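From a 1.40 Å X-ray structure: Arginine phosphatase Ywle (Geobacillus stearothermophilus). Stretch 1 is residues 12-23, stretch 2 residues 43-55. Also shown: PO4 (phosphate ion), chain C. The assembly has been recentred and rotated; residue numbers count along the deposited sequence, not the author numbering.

Stretch 1, residues 12-23: NTCRSPMAAALL
Stretch 2, residues 43-55: GSEASVHAKMVLK

The contact is a small, mostly apolar packing of two nearly parallel helices, pinned at their N-terminal ends by one backbone hydrogen bond between the loops that lead into them. Together the stretches bury 444 Å², counting both sides. Helix 15-23 and helix 48-55 run in the same direction, their axes inclined by 25° (signed crossing angle -25°) and 10.0 Å apart at closest approach. The register is set by Thr13 opposite Ala46, with CA atoms 4.3 Å apart, and by Cys14 near Ala50, at 5.8 Å between CA atoms.

Each helix follows an N-cap residue: Cys14 (phi/psi -119/-85, chi1 m) in stretch 1 and Ser47 (-65/159, chi1 p) in stretch 2. Before them, Asn12 takes left-handed angles (53/42) and Thr13 lies at -125/-20, whereas Ser44 to Ala46 are extended, with psi between 146° and 159°. Inside the helices, i to i+4 bonds run from Ala19 N to Arg15 O (3.0 Å) and from Lys51 N to Ser47 O (2.9 Å) onward; the bond from Met18 N to Cys14 O, at 3.3 Å, is weak.

The pin is Ser47 N donating to Thr13 O at 2.9 Å, with an N-H...O angle of 165°, close to linear. The same carbonyl receives a CA-H...O contact from Ala46 CA (3.3 Å, 128° at the hydrogen), so two successive residues converge on Thr13 O. Thr13, chi1 p, brings its CG2 to 3.7 Å from Glu45 O. Alongside, Cys14 SG lies 3.3 Å from Ser47 OG.

Beyond the loops the chemistry is apolar. Ala50 points toward stretch 1, and its CB lies 3.9 Å from Met18 CG. Met18, a selenomethionine in rotamer m, t, m, carries its SE to 3.6 Å from Val53 CG2 (Val53 chi1 m). One turn after Ala50, Leu54 (m, t) also points toward stretch 1 and has the largest covered area of any residue here: its CD1 reaches Ala21 CB at 3.8 Å and Met18 CG at 4.1 Å, while its CD2 lies 4.2 Å from CG of Leu22 (m, t).

Two polar groups lie outside this packing. Lys51, pointing away with an extended side chain (m, t, t, t), forms a salt bridge within its own stretch, NZ to Glu45 OE1 at 2.6 Å. Arg15 (m, t, m; chi4 -169°) also points away, and its NH2 donates to phosphate O3 at 3.0 Å and 154°, the oxygen lying near the guanidinium plane.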

# COMPACT_ATOMS: atom_id res chain seq x y z
N ASN A 12 -5.26 -4.79 -7.55
CA ASN A 12 -5.98 -4.56 -8.80
C ASN A 12 -6.16 -5.87 -9.59
O ASN A 12 -5.98 -5.89 -10.81
CB ASN A 12 -5.25 -3.52 -9.65
CG ASN A 12 -6.07 -3.03 -10.84
OD1 ASN A 12 -5.52 -2.84 -11.94
ND2 ASN A 12 -7.37 -2.83 -10.64
N THR A 13 -6.50 -6.94 -8.87
CA THR A 13 -6.81 -8.23 -9.51
C THR A 13 -8.18 -8.76 -9.10
O THR A 13 -8.75 -9.60 -9.79
CB THR A 13 -5.76 -9.33 -9.21
OG1 THR A 13 -5.66 -9.53 -7.80
CG2 THR A 13 -4.40 -8.96 -9.78
N CYS A 14 -8.71 -8.27 -7.98
CA CYS A 14 -9.94 -8.83 -7.44
C CYS A 14 -11.10 -7.83 -7.36
O CYS A 14 -11.91 -7.76 -8.29
CB CYS A 14 -9.64 -9.53 -6.11
SG CYS A 14 -8.43 -10.87 -6.34
N ARG A 15 -11.20 -7.04 -6.30
CA ARG A 15 -12.36 -6.17 -6.16
C ARG A 15 -12.43 -5.04 -7.18
O ARG A 15 -13.46 -4.87 -7.83
CB ARG A 15 -12.50 -5.60 -4.74
CG ARG A 15 -12.87 -6.66 -3.70
CD ARG A 15 -12.82 -6.08 -2.30
NE ARG A 15 -11.45 -5.87 -1.85
CZ ARG A 15 -11.12 -5.58 -0.60
NH1 ARG A 15 -12.06 -5.47 0.33
NH2 ARG A 15 -9.84 -5.42 -0.28
N SER A 16 -11.38 -4.25 -7.33
CA SER A 16 -11.49 -3.11 -8.25
C SER A 16 -11.72 -3.50 -9.72
O SER A 16 -12.47 -2.81 -10.40
CB SER A 16 -10.37 -2.06 -8.07
OG SER A 16 -9.08 -2.60 -8.29
N PRO A 17 -11.12 -4.60 -10.20
CA PRO A 17 -11.48 -5.00 -11.57
C PRO A 17 -12.93 -5.44 -11.70
O PRO A 17 -13.56 -5.23 -12.74
CB PRO A 17 -10.54 -6.17 -11.86
CG PRO A 17 -9.37 -5.92 -10.96
CD PRO A 17 -9.96 -5.36 -9.71
N MSE A 18 -13.49 -6.03 -10.65
CA MSE A 18 -14.91 -6.38 -10.70
C MSE A 18 -15.77 -5.13 -10.76
O MSE A 18 -16.72 -5.05 -11.54
CB MSE A 18 -15.31 -7.25 -9.51
CG MSE A 18 -14.81 -8.69 -9.62
SE MSE A 18 -15.62 -9.94 -8.35
CE MSE A 18 -14.87 -9.20 -6.70
N ALA A 19 -15.46 -4.15 -9.92
CA ALA A 19 -16.17 -2.88 -9.93
C ALA A 19 -16.10 -2.24 -11.30
O ALA A 19 -17.13 -1.81 -11.84
CB ALA A 19 -15.58 -1.95 -8.87
N ALA A 20 -14.91 -2.18 -11.87
CA ALA A 20 -14.73 -1.56 -13.18
C ALA A 20 -15.50 -2.31 -14.25
O ALA A 20 -16.15 -1.69 -15.09
CB ALA A 20 -13.24 -1.48 -13.54
N ALA A 21 -15.46 -3.64 -14.20
CA ALA A 21 -16.17 -4.43 -15.21
C ALA A 21 -17.68 -4.24 -15.12
O ALA A 21 -18.35 -4.14 -16.15
CB ALA A 21 -15.81 -5.90 -15.10
N LEU A 22 -18.21 -4.20 -13.90
CA LEU A 22 -19.64 -4.02 -13.72
C LEU A 22 -20.09 -2.67 -14.24
O LEU A 22 -21.14 -2.56 -14.88
CB LEU A 22 -20.02 -4.18 -12.24
CG LEU A 22 -19.96 -5.62 -11.75
CD1 LEU A 22 -19.95 -5.62 -10.23
CD2 LEU A 22 -21.17 -6.39 -12.27
N LEU A 23 -19.31 -1.63 -13.99
CA LEU A 23 -19.72 -0.30 -14.43
C LEU A 23 -19.57 -0.18 -15.94
O LEU A 23 -20.47 0.33 -16.62
CB LEU A 23 -18.94 0.80 -13.71
CG LEU A 23 -19.26 2.24 -14.12
CD1 LEU A 23 -20.75 2.53 -13.95
CD2 LEU A 23 -18.40 3.23 -13.31
N GLY A 43 0.03 -5.57 -15.66
CA GLY A 43 -0.28 -6.56 -16.68
C GLY A 43 -0.86 -7.88 -16.22
O GLY A 43 -1.02 -8.81 -17.03
N SER A 44 -1.20 -7.99 -14.94
CA SER A 44 -1.80 -9.22 -14.43
C SER A 44 -3.28 -9.34 -14.79
O SER A 44 -3.98 -8.34 -14.85
CB SER A 44 -1.65 -9.31 -12.91
OG SER A 44 -0.30 -9.53 -12.54
N GLU A 45 -3.74 -10.56 -15.02
CA GLU A 45 -5.15 -10.81 -15.26
C GLU A 45 -5.94 -10.62 -13.97
O GLU A 45 -5.36 -10.70 -12.88
CB GLU A 45 -5.35 -12.25 -15.74
CG GLU A 45 -4.68 -12.60 -17.05
CD GLU A 45 -5.68 -13.09 -18.08
OE1 GLU A 45 -6.69 -12.40 -18.30
OE2 GLU A 45 -5.47 -14.18 -18.65
N ALA A 46 -7.24 -10.38 -14.09
CA ALA A 46 -8.12 -10.50 -12.93
C ALA A 46 -8.00 -11.93 -12.43
O ALA A 46 -7.73 -12.85 -13.22
CB ALA A 46 -9.56 -10.18 -13.32
N SER A 47 -8.17 -12.13 -11.13
CA SER A 47 -8.04 -13.48 -10.57
C SER A 47 -9.12 -14.40 -11.12
O SER A 47 -10.16 -13.95 -11.61
CB SER A 47 -8.08 -13.46 -9.05
OG SER A 47 -9.36 -13.13 -8.58
N VAL A 48 -8.88 -15.70 -11.06
CA VAL A 48 -9.79 -16.64 -11.70
C VAL A 48 -11.19 -16.58 -11.12
O VAL A 48 -12.17 -16.65 -11.86
CB VAL A 48 -9.22 -18.09 -11.71
CG1 VAL A 48 -9.08 -18.65 -10.30
CG2 VAL A 48 -10.09 -18.98 -12.56
N HIS A 49 -11.32 -16.43 -9.80
CA HIS A 49 -12.65 -16.37 -9.20
C HIS A 49 -13.36 -15.08 -9.59
O HIS A 49 -14.58 -15.09 -9.76
CB HIS A 49 -12.60 -16.51 -7.68
CG HIS A 49 -12.39 -17.91 -7.19
ND1 HIS A 49 -11.98 -18.19 -5.91
CD2 HIS A 49 -12.57 -19.10 -7.81
CE1 HIS A 49 -11.89 -19.50 -5.76
NE2 HIS A 49 -12.24 -20.08 -6.89
N ALA A 50 -12.62 -13.99 -9.73
CA ALA A 50 -13.22 -12.73 -10.18
C ALA A 50 -13.75 -12.94 -11.59
O ALA A 50 -14.88 -12.55 -11.92
CB ALA A 50 -12.21 -11.59 -10.14
N LYS A 51 -12.94 -13.55 -12.45
CA LYS A 51 -13.40 -13.83 -13.81
C LYS A 51 -14.63 -14.73 -13.81
O LYS A 51 -15.56 -14.50 -14.57
CB LYS A 51 -12.30 -14.49 -14.63
CG LYS A 51 -11.16 -13.57 -15.02
CD LYS A 51 -10.35 -14.27 -16.09
CE LYS A 51 -9.07 -13.55 -16.42
NZ LYS A 51 -8.37 -14.26 -17.53
N MSE A 52 -14.64 -15.73 -12.96
CA MSE A 52 -15.76 -16.65 -12.92
C MSE A 52 -17.06 -15.99 -12.49
O MSE A 52 -18.08 -16.16 -13.14
CB MSE A 52 -15.46 -17.83 -12.00
CG MSE A 52 -14.57 -18.88 -12.63
SE MSE A 52 -13.95 -20.17 -11.33
CE MSE A 52 -13.04 -21.39 -12.52
N VAL A 53 -17.03 -15.22 -11.40
CA VAL A 53 -18.27 -14.60 -10.95
C VAL A 53 -18.73 -13.49 -11.90
O VAL A 53 -19.94 -13.26 -12.06
CB VAL A 53 -18.23 -14.13 -9.48
CG1 VAL A 53 -17.82 -15.30 -8.57
CG2 VAL A 53 -17.25 -12.99 -9.32
N LEU A 54 -17.80 -12.85 -12.60
CA LEU A 54 -18.19 -11.92 -13.66
C LEU A 54 -18.84 -12.68 -14.82
O LEU A 54 -19.85 -12.24 -15.36
CB LEU A 54 -17.02 -11.07 -14.15
CG LEU A 54 -16.54 -10.02 -13.15
CD1 LEU A 54 -15.25 -9.39 -13.64
CD2 LEU A 54 -17.61 -8.94 -12.91
N LYS A 55 -18.29 -13.83 -15.17
CA LYS A 55 -18.85 -14.65 -16.24
C LYS A 55 -20.30 -15.05 -15.94
O LYS A 55 -21.13 -15.12 -16.85
CB LYS A 55 -17.98 -15.90 -16.45
CG LYS A 55 -18.33 -16.71 -17.70
CD LYS A 55 -17.57 -18.03 -17.72
CE LYS A 55 -17.59 -18.66 -19.11
NZ LYS A 55 -16.66 -17.97 -20.05
P PO4 C . -6.74 -6.37 -2.19
O1 PO4 C . -5.96 -6.32 -3.48
O2 PO4 C . -5.82 -6.79 -1.07
O3 PO4 C . -7.34 -5.04 -1.89
O4 PO4 C . -7.80 -7.43 -2.34